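Local atomic coordinates of maltose-binding protein MalE1 (Thermotoga maritima, PDB entry 6DTU), a protein that binds maltotetraose and probably delivers malto-oligosaccharides to a membrane transporter as an extracellular solute-binding protein. Residues A[163-168]-A[249-254]; A[205-210]-A[351-356]; A[283-286]-A[290-293]; A[45-50]-A[66-71]. All coordinates share one frame; numbering follows the deposited sequence.

Overall arrangement
The protein has the two-lobed fold of periplasmic binding proteins, with the bound maltotetraose between the lobes. Contacts 3 and 4 belong to the lobe built on strands 4-9, 31-36 and 58-62, and their centres are about 25 Å apart. Contacts 1 and 2 are in the lobe holding strands 146-149 and 223-228; their centres are about 21 Å apart, and their segments alternate along the chain. Contact 1 and contact 3 lie on opposite sides of the chain's centre, about 38 Å between centres. Contact 4 comes near the sugar, the Glu68 side chain being about 7 Å from a glucose unit. No two contacts touch; the nearest pair, 1 and 2, is about 12 Å apart between nearest atoms.

Contact 1 (A[163-168]-A[249-254]); sequences FGYGGY and PDLEPG
Glu252 OE1 is gripped twice: it accepts a hydrogen bond from Tyr165 OH at 2.8 Å and forms a salt bridge with Lys191 of helix 187-201. The tyrosine sits just where helix 155-164 ends in a Schellman motif, so the bond ties a helix terminus to the loop that follows strand 243-246. The phenol comes in on the anti lone pair of OE1, the one directed away from the other carboxylate oxygen. The carboxylate stands at the edge of the ring and is turned steeply against it, the two planes 79° apart. Leu251 supports the same ring from a different direction, its CD1 reaching Tyr165 CE2 at 3.6 Å, while Leu251 CB lies near the hydroxyl end. With a phenylalanine here the hydroxyl is gone, and Glu252 OE1 would probably lose one of its two partners, and the carboxylate would be freer to turn. Leu251 also presses on the helix backbone, CD1 lying 3.9 Å from Gly164 CA; with no side chain, Gly164 lets the methyl come this close. Met127 and Leu195, from helices 127-140 and 187-201, touch Leu251 as well. The turn that follows the tyrosine is completed by Gly166, whose positive phi of 113° suits a residue without CB and whose N bonds back to Phe163 O at 3.0 Å.

Contact 2 (A[205-210]-A[351-356]); sequences LDPSDN and VVNGKA
Pro207 rests its ring on the end of helix 341-352, with Pro207 CB 3.5 Å and Pro207 CG 3.6 Å from Val352 O. It does so as the second residue of a type I beta turn, Asp206 to Asp209, which meets a helix terminus closed by a Schellman motif. Pro207 CB also lies against the side-chain amide of Asn353. In return, Val352 CG2, the methyl placed between the backbone N and the carbonyl carbon of its own residue, is the branch that approaches Pro207 O, at 3.9 Å. No hydrogen bond crosses, and the fit is one of van der Waals touch.

Behind this first shell, each side is shaped by its own bonds. Gly354, at positive phi, turns the chain out of the helix and sends its N back to Val351 O. Leu196 and Val200 of helix 187-201 pack on Val352, so the valine sits between that helix and the proline turn. On the other side, Asp209 N returns to Asp206 O to close the turn. Asp209 OD2 receives Asp206 N from well above its carboxylate plane at 2.9 Å, and is itself in a salt bridge with Arg146 of strand 146-149. The carboxylate of Asp206 makes an Asx turn: its OD2 takes Ser208 N at 3.0 Å and Ser208 OG at 2.6 Å, the two donors arriving from opposite faces of the carboxylate plane.

Contact 3 (A[283-286]-A[290-293]); sequences TSFI and ETMY
Met292 bends round the carbonyl of Ile286, where helix 275-286 ends and helix 289-298 has just begun, at the short link between two consecutive helices. From CB, its CG is set anti to the carbonyl carbon, chi1 -78°, and lands 3.4 Å from Ile286 O. A bend at chi2, -76°, carries the chain on past the same oxygen: SD stands 4.0 Å from Ile286 O, and CE, with the last torsion extended, lies 3.5 Å from it. The methyl then finishes against Ile286 CG2 at 4.2 Å, the two side chains crossing at about a right angle. With an alanine here everything past CB disappears, which would probably leave a gap beside Ile286 CG2 and take the apolar cover from its carbonyl oxygen.

Next to it, Thr291 has two conformers; in one of them OG1 donates to Phe285 O at 2.9 Å, from a position tilted off the carbonyl plane, so this bond is doubtful as a constant feature. The accepting residue lies in the wider, pi-type turn at the end of its helix. Leu20 of helix 14-28 touches Phe285, Ile286 and Thr291, whereas Met292 is flanked by Ile104 and Tyr106 of strand 100-109 and Val308 of helix 306-312.

Contact 4 (A[45-50]-A[66-71]); sequences KFLTAA and VGELAV
Leu69 CD2 meets the Phe46 ring at its edge, close to the ring plane, 4.1 Å from Phe46 CD2. One face of that ring is taken by Ala50 CB, 3.7 Å above the plane and over its centre, four residues further along the chain. Phe46 has its CG anti to the backbone N, chi1 -170°, which brings the ring beside the helix where it can lie over Ala50 and turn its rim to the leucine.

The other flat group, the Glu68 carboxylate, touches Leu47 with a single oxygen: Glu68 OE2 is 3.6 Å from Leu47 CD1, the side chains crossing at about a right angle. Its second oxygen, OE1, is in a salt bridge with Lys43, so the charge is answered by the same helix that carries Leu47. An extended chain beyond CG lets the glutamate span the gap. Between these contacts Leu47 CD2 and Leu69 CD2 pack at 3.8 Å, and Leu69 CD2 is thus shared by the leucine and the phenylalanine.

The two helical segments run almost exactly parallel, 3° between their directions, with axes 11.8 Å apart, and only side-chain ends meet. Helix 39-49 belongs to the beta-alpha-beta crossover from strand 31-36 to strand 58-62, and helix 66-71 follows that second strand. Trp8 of strand 4-9 touches Phe46, and Tyr102 of strand 100-109 touches Val66 and Ala70.

Contact 1 (A[163-168]-A[249-254])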
loop_
_atom_site.group_PDB
_atom_site.type_symbol
_atom_site.label_atom_id
_atom_site.label_comp_id
_atom_site.label_asym_id
_atom_site.label_seq_id
_atom_site.Cartn_x
_atom_site.Cartn_y
_atom_site.Cartn_z
ATOM N N PHE A 163 -3.539 9.703 -11.424
ATOM C CA PHE A 163 -4.614 8.922 -12.015
ATOM C C PHE A 163 -5.913 9.702 -12.089
ATOM O O PHE A 163 -6.686 9.524 -13.038
ATOM C CB PHE A 163 -4.821 7.628 -11.229
ATOM C CG PHE A 163 -3.602 6.724 -11.192
ATOM C CD1 PHE A 163 -2.647 6.752 -12.195
ATOM C CD2 PHE A 163 -3.429 5.843 -10.143
ATOM C CE1 PHE A 163 -1.541 5.924 -12.139
ATOM C CE2 PHE A 163 -2.355 5.009 -10.086
ATOM C CZ PHE A 163 -1.393 5.046 -11.088
ATOM N N GLY A 164 -6.174 10.570 -11.117
ATOM C CA GLY A 164 -7.411 11.333 -11.156
ATOM C C GLY A 164 -7.544 12.151 -12.427
ATOM O O GLY A 164 -8.633 12.261 -12.998
ATOM N N TYR A 165 -6.436 12.690 -12.920
ATOM C CA TYR A 165 -6.494 13.508 -14.122
ATOM C C TYR A 165 -6.332 12.701 -15.409
ATOM O O TYR A 165 -6.382 13.284 -16.496
ATOM C CB TYR A 165 -5.451 14.632 -14.049
ATOM C CG TYR A 165 -5.880 15.846 -13.250
ATOM C CD1 TYR A 165 -6.951 16.627 -13.670
ATOM C CD2 TYR A 165 -5.204 16.229 -12.100
ATOM C CE1 TYR A 165 -7.347 17.746 -12.958
ATOM C CE2 TYR A 165 -5.592 17.353 -11.376
ATOM C CZ TYR A 165 -6.668 18.104 -11.817
ATOM O OH TYR A 165 -7.087 19.217 -11.123
ATOM N N GLY A 166 -6.134 11.382 -15.328
ATOM C CA GLY A 166 -6.062 10.567 -16.527
ATOM C C GLY A 166 -4.717 9.943 -16.820
ATOM O O GLY A 166 -4.560 9.333 -17.886
ATOM N N GLY A 167 -3.727 10.106 -15.953
ATOM C CA GLY A 167 -2.512 9.333 -16.090
ATOM C C GLY A 167 -2.778 7.864 -15.840
ATOM O O GLY A 167 -3.812 7.492 -15.299
ATOM N N TYR A 168 -1.850 7.013 -16.272
ATOM C CA TYR A 168 -1.967 5.575 -16.020
ATOM C C TYR A 168 -0.575 4.964 -16.069
ATOM O O TYR A 168 0.346 5.547 -16.639
ATOM C CB TYR A 168 -2.939 4.885 -16.992
ATOM C CG TYR A 168 -2.608 5.076 -18.461
ATOM C CD1 TYR A 168 -1.678 4.259 -19.097
ATOM C CD2 TYR A 168 -3.227 6.066 -19.212
ATOM C CE1 TYR A 168 -1.368 4.430 -20.449
ATOM C CE2 TYR A 168 -2.921 6.237 -20.555
ATOM C CZ TYR A 168 -1.994 5.425 -21.162
ATOM O OH TYR A 168 -1.701 5.615 -22.490
ATOM N N PRO A 249 -9.882 14.786 -1.124
ATOM C CA PRO A 249 -10.757 15.789 -1.734
ATOM C C PRO A 249 -10.611 15.779 -3.249
ATOM O O PRO A 249 -9.539 15.481 -3.781
ATOM C CB PRO A 249 -10.256 17.100 -1.122
ATOM C CG PRO A 249 -9.662 16.677 0.221
ATOM C CD PRO A 249 -9.038 15.346 -0.052
ATOM N N ASP A 250 -11.722 16.052 -3.944
ATOM C CA ASP A 250 -11.705 16.086 -5.399
ATOM C C ASP A 250 -10.647 17.071 -5.876
ATOM O O ASP A 250 -10.486 18.154 -5.305
ATOM C CB ASP A 250 -13.064 16.528 -5.952
ATOM C CG ASP A 250 -14.160 15.482 -5.776
ATOM O OD1 ASP A 250 -13.875 14.262 -5.702
ATOM O OD2 ASP A 250 -15.336 15.901 -5.700
ATOM N N LEU A 251 -9.920 16.691 -6.933
ATOM C CA LEU A 251 -8.832 17.535 -7.420
ATOM C C LEU A 251 -9.369 18.845 -7.969
ATOM O O LEU A 251 -8.737 19.904 -7.838
ATOM C CB LEU A 251 -8.040 16.788 -8.483
ATOM C CG LEU A 251 -7.715 15.349 -8.099
ATOM C CD1 LEU A 251 -6.910 14.718 -9.223
ATOM C CD2 LEU A 251 -6.965 15.328 -6.768
ATOM N N GLU A 252 -10.512 18.773 -8.633
ATOM C CA GLU A 252 -11.262 19.932 -9.090
ATOM C C GLU A 252 -12.684 19.462 -9.332
ATOM O O GLU A 252 -12.977 18.268 -9.177
ATOM C CB GLU A 252 -10.643 20.550 -10.363
ATOM C CG GLU A 252 -10.625 19.668 -11.602
ATOM C CD GLU A 252 -10.065 20.396 -12.817
ATOM O OE1 GLU A 252 -8.829 20.537 -12.918
ATOM O OE2 GLU A 252 -10.869 20.838 -13.666
ATOM N N PRO A 253 -13.627 20.386 -9.592
ATOM C CA PRO A 253 -15.014 19.948 -9.785
ATOM C C PRO A 253 -15.135 18.856 -10.845
ATOM O O PRO A 253 -14.670 19.028 -11.982
ATOM C CB PRO A 253 -15.714 21.244 -10.210
ATOM C CG PRO A 253 -14.953 22.282 -9.446
ATOM C CD PRO A 253 -13.531 21.858 -9.613
ATOM N N GLY A 254 -15.720 17.722 -10.468
ATOM C CA GLY A 254 -15.917 16.600 -11.373
ATOM C C GLY A 254 -14.710 15.727 -11.624
ATOM O O GLY A 254 -14.756 14.878 -12.520
#

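Contact 2 (A[205-210]-A[351-356])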
loop_
_atom_site.group_PDB
_atom_site.type_symbol
_atom_site.label_atom_id
_atom_site.label_comp_id
_atom_site.label_asym_id
_atom_site.label_seq_id
_atom_site.Cartn_x
_atom_site.Cartn_y
_atom_site.Cartn_z
ATOM N N LEU A 205 3.141 21.784 1.272
ATOM C CA LEU A 205 4.070 20.680 1.414
ATOM C C LEU A 205 5.488 21.215 1.374
ATOM O O LEU A 205 5.790 22.196 0.678
ATOM C CB LEU A 205 3.911 19.658 0.290
ATOM C CG LEU A 205 2.636 18.832 0.327
ATOM C CD1 LEU A 205 2.619 17.901 -0.859
ATOM C CD2 LEU A 205 2.489 18.073 1.655
ATOM N N ASP A 206 6.343 20.556 2.094
ATOM C CA ASP A 206 7.742 20.906 2.115
ATOM C C ASP A 206 8.528 19.885 1.311
ATOM O O ASP A 206 8.202 18.692 1.339
ATOM C CB ASP A 206 8.262 20.933 3.554
ATOM C CG ASP A 206 9.694 21.445 3.644
ATOM O OD1 ASP A 206 9.884 22.683 3.686
ATOM O OD2 ASP A 206 10.635 20.621 3.640
ATOM N N PRO A 207 9.563 20.322 0.591
ATOM C CA PRO A 207 10.337 19.406 -0.257
ATOM C C PRO A 207 10.882 18.187 0.472
ATOM O O PRO A 207 11.123 17.157 -0.153
ATOM C CB PRO A 207 11.476 20.298 -0.772
ATOM C CG PRO A 207 10.926 21.687 -0.727
ATOM C CD PRO A 207 9.965 21.731 0.422
ATOM N N SER A 208 11.060 18.273 1.785
ATOM C CA SER A 208 11.594 17.150 2.547
ATOM C C SER A 208 10.521 16.194 3.058
ATOM O O SER A 208 10.874 15.167 3.648
ATOM C CB SER A 208 12.388 17.659 3.750
ATOM O OG SER A 208 11.537 18.368 4.625
ATOM N N ASP A 209 9.240 16.486 2.833
ATOM C CA ASP A 209 8.169 15.655 3.382
ATOM C C ASP A 209 8.292 14.216 2.885
ATOM O O ASP A 209 8.484 13.979 1.688
ATOM C CB ASP A 209 6.795 16.206 2.988
ATOM C CG ASP A 209 6.402 17.444 3.768
ATOM O OD1 ASP A 209 6.991 17.703 4.842
ATOM O OD2 ASP A 209 5.460 18.132 3.317
ATOM N N ASN A 210 8.234 13.266 3.815
ATOM C CA ASN A 210 8.311 11.845 3.482
ATOM C C ASN A 210 7.325 11.069 4.357
ATOM O O ASN A 210 6.543 11.642 5.130
ATOM C CB ASN A 210 9.739 11.281 3.578
ATOM C CG ASN A 210 10.313 11.348 4.978
ATOM O OD1 ASN A 210 9.588 11.520 5.954
ATOM N ND2 ASN A 210 11.620 11.118 5.093
ATOM N N VAL A 351 10.940 17.229 -9.033
ATOM C CA VAL A 351 9.887 18.235 -9.104
ATOM C C VAL A 351 9.763 18.981 -7.780
ATOM O O VAL A 351 9.733 20.216 -7.745
ATOM C CB VAL A 351 8.553 17.593 -9.521
ATOM C CG1 VAL A 351 7.425 18.608 -9.373
ATOM C CG2 VAL A 351 8.622 17.080 -10.962
ATOM N N VAL A 352 9.658 18.245 -6.669
ATOM C CA VAL A 352 9.439 18.933 -5.403
ATOM C C VAL A 352 10.644 19.737 -4.966
ATOM O O VAL A 352 10.512 20.635 -4.126
ATOM C CB VAL A 352 8.926 18.031 -4.259
ATOM C CG1 VAL A 352 7.600 17.402 -4.616
ATOM C CG2 VAL A 352 9.962 16.990 -3.912
ATOM N N ASN A 353 11.820 19.434 -5.505
ATOM C CA ASN A 353 13.019 20.199 -5.195
ATOM C C ASN A 353 13.334 21.260 -6.247
ATOM O O ASN A 353 14.406 21.866 -6.194
ATOM C CB ASN A 353 14.205 19.265 -4.948
ATOM C CG ASN A 353 14.076 18.494 -3.630
ATOM O OD1 ASN A 353 13.861 17.272 -3.620
ATOM N ND2 ASN A 353 14.210 19.213 -2.512
ATOM N N GLY A 354 12.418 21.508 -7.178
ATOM C CA GLY A 354 12.610 22.566 -8.158
ATOM C C GLY A 354 13.802 22.342 -9.063
ATOM O O GLY A 354 14.457 23.307 -9.484
ATOM N N LYS A 355 14.062 21.087 -9.430
ATOM C CA LYS A 355 15.236 20.743 -10.214
ATOM C C LYS A 355 14.929 20.526 -11.681
ATOM O O LYS A 355 15.865 20.444 -12.483
ATOM C CB LYS A 355 15.885 19.456 -9.697
ATOM C CG LYS A 355 16.177 19.471 -8.231
ATOM C CD LYS A 355 17.596 19.911 -7.981
ATOM C CE LYS A 355 17.770 20.324 -6.538
ATOM N NZ LYS A 355 18.700 21.483 -6.390
ATOM N N ALA A 356 13.652 20.422 -12.039
ATOM C CA ALA A 356 13.221 20.177 -13.404
ATOM C C ALA A 356 11.745 20.531 -13.499
ATOM O O ALA A 356 11.027 20.549 -12.493
ATOM C CB ALA A 356 13.446 18.712 -13.818
#

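Contact 3 (A[283-286]-A[290-293])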
loop_
_atom_site.group_PDB
_atom_site.type_symbol
_atom_site.label_atom_id
_atom_site.label_comp_id
_atom_site.label_asym_id
_atom_site.label_seq_id
_atom_site.Cartn_x
_atom_site.Cartn_y
_atom_site.Cartn_z
ATOM N N THR A 283 -3.064 -22.181 4.993
ATOM C CA THR A 283 -4.415 -22.596 4.598
ATOM C C THR A 283 -5.237 -23.131 5.765
ATOM O O THR A 283 -6.460 -22.950 5.794
ATOM C CB THR A 283 -4.368 -23.641 3.477
ATOM O OG1 THR A 283 -3.705 -24.820 3.962
ATOM C CG2 THR A 283 -3.658 -23.068 2.244
ATOM N N SER A 284 -4.611 -23.845 6.693
ATOM C CA SER A 284 -5.368 -24.525 7.738
ATOM C C SER A 284 -5.584 -23.666 8.972
ATOM O O SER A 284 -6.410 -24.026 9.822
ATOM C CB SER A 284 -4.636 -25.798 8.175
ATOM O OG SER A 284 -3.541 -25.470 9.036
ATOM N N PHE A 285 -4.842 -22.567 9.101
ATOM C CA PHE A 285 -4.835 -21.764 10.320
ATOM C C PHE A 285 -5.009 -20.289 9.986
ATOM O O PHE A 285 -5.992 -19.675 10.400
ATOM C CB PHE A 285 -3.529 -22.002 11.104
ATOM C CG PHE A 285 -3.382 -21.170 12.367
ATOM C CD1 PHE A 285 -4.441 -21.022 13.262
ATOM C CD2 PHE A 285 -2.155 -20.605 12.701
ATOM C CE1 PHE A 285 -4.305 -20.278 14.423
ATOM C CE2 PHE A 285 -2.010 -19.867 13.882
ATOM C CZ PHE A 285 -3.083 -19.725 14.750
ATOM N N ILE A 286 -4.083 -19.716 9.215
ATOM C CA ILE A 286 -4.142 -18.283 8.933
ATOM C C ILE A 286 -5.412 -17.935 8.154
ATOM O O ILE A 286 -6.021 -16.880 8.361
ATOM C CB ILE A 286 -2.841 -17.815 8.243
ATOM C CG1 ILE A 286 -1.648 -17.933 9.194
ATOM C CG2 ILE A 286 -2.937 -16.373 7.746
ATOM C CD1 ILE A 286 -1.732 -17.003 10.409
ATOM N N GLU A 290 -11.850 -16.866 12.184
ATOM C CA GLU A 290 -11.406 -16.228 13.419
ATOM C C GLU A 290 -10.013 -15.636 13.264
ATOM O O GLU A 290 -9.747 -14.523 13.727
ATOM C CB GLU A 290 -11.416 -17.230 14.561
ATOM C CG GLU A 290 -12.757 -17.364 15.223
ATOM C CD GLU A 290 -12.615 -17.969 16.593
ATOM O OE1 GLU A 290 -11.968 -17.327 17.451
ATOM O OE2 GLU A 290 -13.099 -19.103 16.788
ATOM N N THR A 291 -9.109 -16.369 12.616
ATOM C CA THR A 291 -7.744 -15.874 12.518
ATOM C C THR A 291 -7.673 -14.633 11.662
ATOM O O THR A 291 -6.951 -13.691 11.998
ATOM C CB THR A 291 -6.824 -16.932 11.943
ATOM O OG1 THR A 291 -7.104 -18.165 12.594
ATOM C CG2 THR A 291 -5.396 -16.521 12.213
ATOM N N MET A 292 -8.443 -14.605 10.562
ATOM C CA MET A 292 -8.452 -13.432 9.694
ATOM C C MET A 292 -9.052 -12.230 10.408
ATOM O O MET A 292 -8.605 -11.092 10.204
ATOM C CB MET A 292 -9.197 -13.773 8.400
ATOM C CG MET A 292 -8.352 -14.570 7.438
ATOM S SD MET A 292 -7.171 -13.467 6.652
ATOM C CE MET A 292 -6.138 -14.600 5.695
ATOM N N TYR A 293 -10.033 -12.464 11.276
ATOM C CA TYR A 293 -10.608 -11.367 12.038
ATOM C C TYR A 293 -9.630 -10.865 13.094
ATOM O O TYR A 293 -9.493 -9.650 13.283
ATOM C CB TYR A 293 -11.957 -11.811 12.608
ATOM C CG TYR A 293 -12.739 -10.772 13.368
ATOM C CD1 TYR A 293 -12.917 -9.509 12.847
ATOM C CD2 TYR A 293 -13.408 -11.103 14.542
ATOM C CE1 TYR A 293 -13.673 -8.544 13.529
ATOM C CE2 TYR A 293 -14.166 -10.161 15.222
ATOM C CZ TYR A 293 -14.297 -8.895 14.713
ATOM O OH TYR A 293 -15.054 -7.972 15.384
#

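Contact 4 (A[45-50]-A[66-71])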
loop_
_atom_site.group_PDB
_atom_site.type_symbol
_atom_site.label_atom_id
_atom_site.label_comp_id
_atom_site.label_asym_id
_atom_site.label_seq_id
_atom_site.Cartn_x
_atom_site.Cartn_y
_atom_site.Cartn_z
ATOM N N LYS A 45 15.209 -7.649 -0.098
ATOM C CA LYS A 45 15.896 -8.636 0.724
ATOM C C LYS A 45 15.570 -10.049 0.263
ATOM O O LYS A 45 16.442 -10.927 0.263
ATOM C CB LYS A 45 15.530 -8.440 2.195
ATOM C CG LYS A 45 16.359 -9.255 3.187
ATOM C CD LYS A 45 15.791 -9.158 4.597
ATOM C CE LYS A 45 16.660 -9.911 5.610
ATOM N NZ LYS A 45 17.957 -9.244 5.851
ATOM N N PHE A 46 14.309 -10.296 -0.121
ATOM C CA PHE A 46 13.914 -11.635 -0.538
ATOM C C PHE A 46 14.542 -12.000 -1.882
ATOM O O PHE A 46 14.998 -13.128 -2.076
ATOM C CB PHE A 46 12.387 -11.700 -0.584
ATOM C CG PHE A 46 11.852 -13.077 -0.759
ATOM C CD1 PHE A 46 11.893 -13.986 0.289
ATOM C CD2 PHE A 46 11.277 -13.462 -1.964
ATOM C CE1 PHE A 46 11.394 -15.256 0.143
ATOM C CE2 PHE A 46 10.784 -14.744 -2.109
ATOM C CZ PHE A 46 10.837 -15.632 -1.048
ATOM N N LEU A 47 14.594 -11.047 -2.808
ATOM C CA LEU A 47 15.268 -11.304 -4.081
ATOM C C LEU A 47 16.720 -11.691 -3.856
ATOM O O LEU A 47 17.263 -12.537 -4.574
ATOM C CB LEU A 47 15.182 -10.060 -4.968
ATOM C CG LEU A 47 13.810 -9.764 -5.575
ATOM C CD1 LEU A 47 13.759 -8.319 -6.106
ATOM C CD2 LEU A 47 13.559 -10.726 -6.679
ATOM N N THR A 48 17.366 -11.072 -2.877
ATOM C CA THR A 48 18.760 -11.390 -2.598
ATOM C C THR A 48 18.884 -12.704 -1.826
ATOM O O THR A 48 19.699 -13.563 -2.178
ATOM C CB THR A 48 19.396 -10.259 -1.779
ATOM O OG1 THR A 48 19.382 -9.038 -2.529
ATOM C CG2 THR A 48 20.840 -10.605 -1.429
ATOM N N ALA A 49 18.084 -12.880 -0.771
ATOM C CA ALA A 49 18.303 -13.987 0.151
ATOM C C ALA A 49 17.683 -15.303 -0.324
ATOM O O ALA A 49 18.203 -16.380 -0.012
ATOM C CB ALA A 49 17.766 -13.631 1.540
ATOM N N ALA A 50 16.545 -15.256 -1.010
ATOM C CA ALA A 50 15.878 -16.507 -1.370
ATOM C C ALA A 50 16.742 -17.442 -2.206
ATOM O O ALA A 50 16.844 -18.630 -1.854
ATOM C CB ALA A 50 14.484 -16.254 -1.958
ATOM N N VAL A 66 3.768 -9.906 -7.013
ATOM C CA VAL A 66 3.526 -11.309 -7.362
ATOM C C VAL A 66 4.177 -11.680 -8.693
ATOM O O VAL A 66 4.852 -12.709 -8.799
ATOM C CB VAL A 66 2.019 -11.631 -7.352
ATOM C CG1 VAL A 66 1.769 -12.979 -7.983
ATOM C CG2 VAL A 66 1.472 -11.609 -5.952
ATOM N N GLY A 67 3.935 -10.890 -9.745
ATOM C CA GLY A 67 4.452 -11.262 -11.057
ATOM C C GLY A 67 5.964 -11.404 -11.097
ATOM O O GLY A 67 6.493 -12.396 -11.602
ATOM N N GLU A 68 6.683 -10.417 -10.555
ATOM C CA GLU A 68 8.139 -10.506 -10.516
ATOM C C GLU A 68 8.597 -11.750 -9.751
ATOM O O GLU A 68 9.472 -12.489 -10.214
ATOM C CB GLU A 68 8.719 -9.233 -9.902
ATOM C CG GLU A 68 10.240 -9.247 -9.794
ATOM C CD GLU A 68 10.803 -8.041 -9.081
ATOM O OE1 GLU A 68 10.045 -7.309 -8.407
ATOM O OE2 GLU A 68 12.028 -7.832 -9.175
ATOM N N LEU A 69 8.035 -11.987 -8.561
ATOM C CA LEU A 69 8.488 -13.128 -7.780
ATOM C C LEU A 69 8.101 -14.461 -8.422
ATOM O O LEU A 69 8.860 -15.431 -8.328
ATOM C CB LEU A 69 7.996 -13.015 -6.343
ATOM C CG LEU A 69 8.548 -11.809 -5.590
ATOM C CD1 LEU A 69 7.960 -11.756 -4.190
ATOM C CD2 LEU A 69 10.077 -11.774 -5.525
ATOM N N ALA A 70 6.950 -14.523 -9.095
ATOM C CA ALA A 70 6.513 -15.779 -9.703
ATOM C C ALA A 70 7.354 -16.129 -10.921
ATOM O O ALA A 70 7.753 -17.287 -11.094
ATOM C CB ALA A 70 5.032 -15.696 -10.068
ATOM N N VAL A 71 7.620 -15.148 -11.790
ATOM C CA VAL A 71 8.379 -15.440 -13.004
ATOM C C VAL A 71 9.832 -15.753 -12.678
ATOM O O VAL A 71 10.501 -16.465 -13.438
ATOM C CB VAL A 71 8.274 -14.312 -14.046
ATOM C CG1 VAL A 71 6.826 -14.017 -14.369
ATOM C CG2 VAL A 71 9.006 -13.087 -13.582
#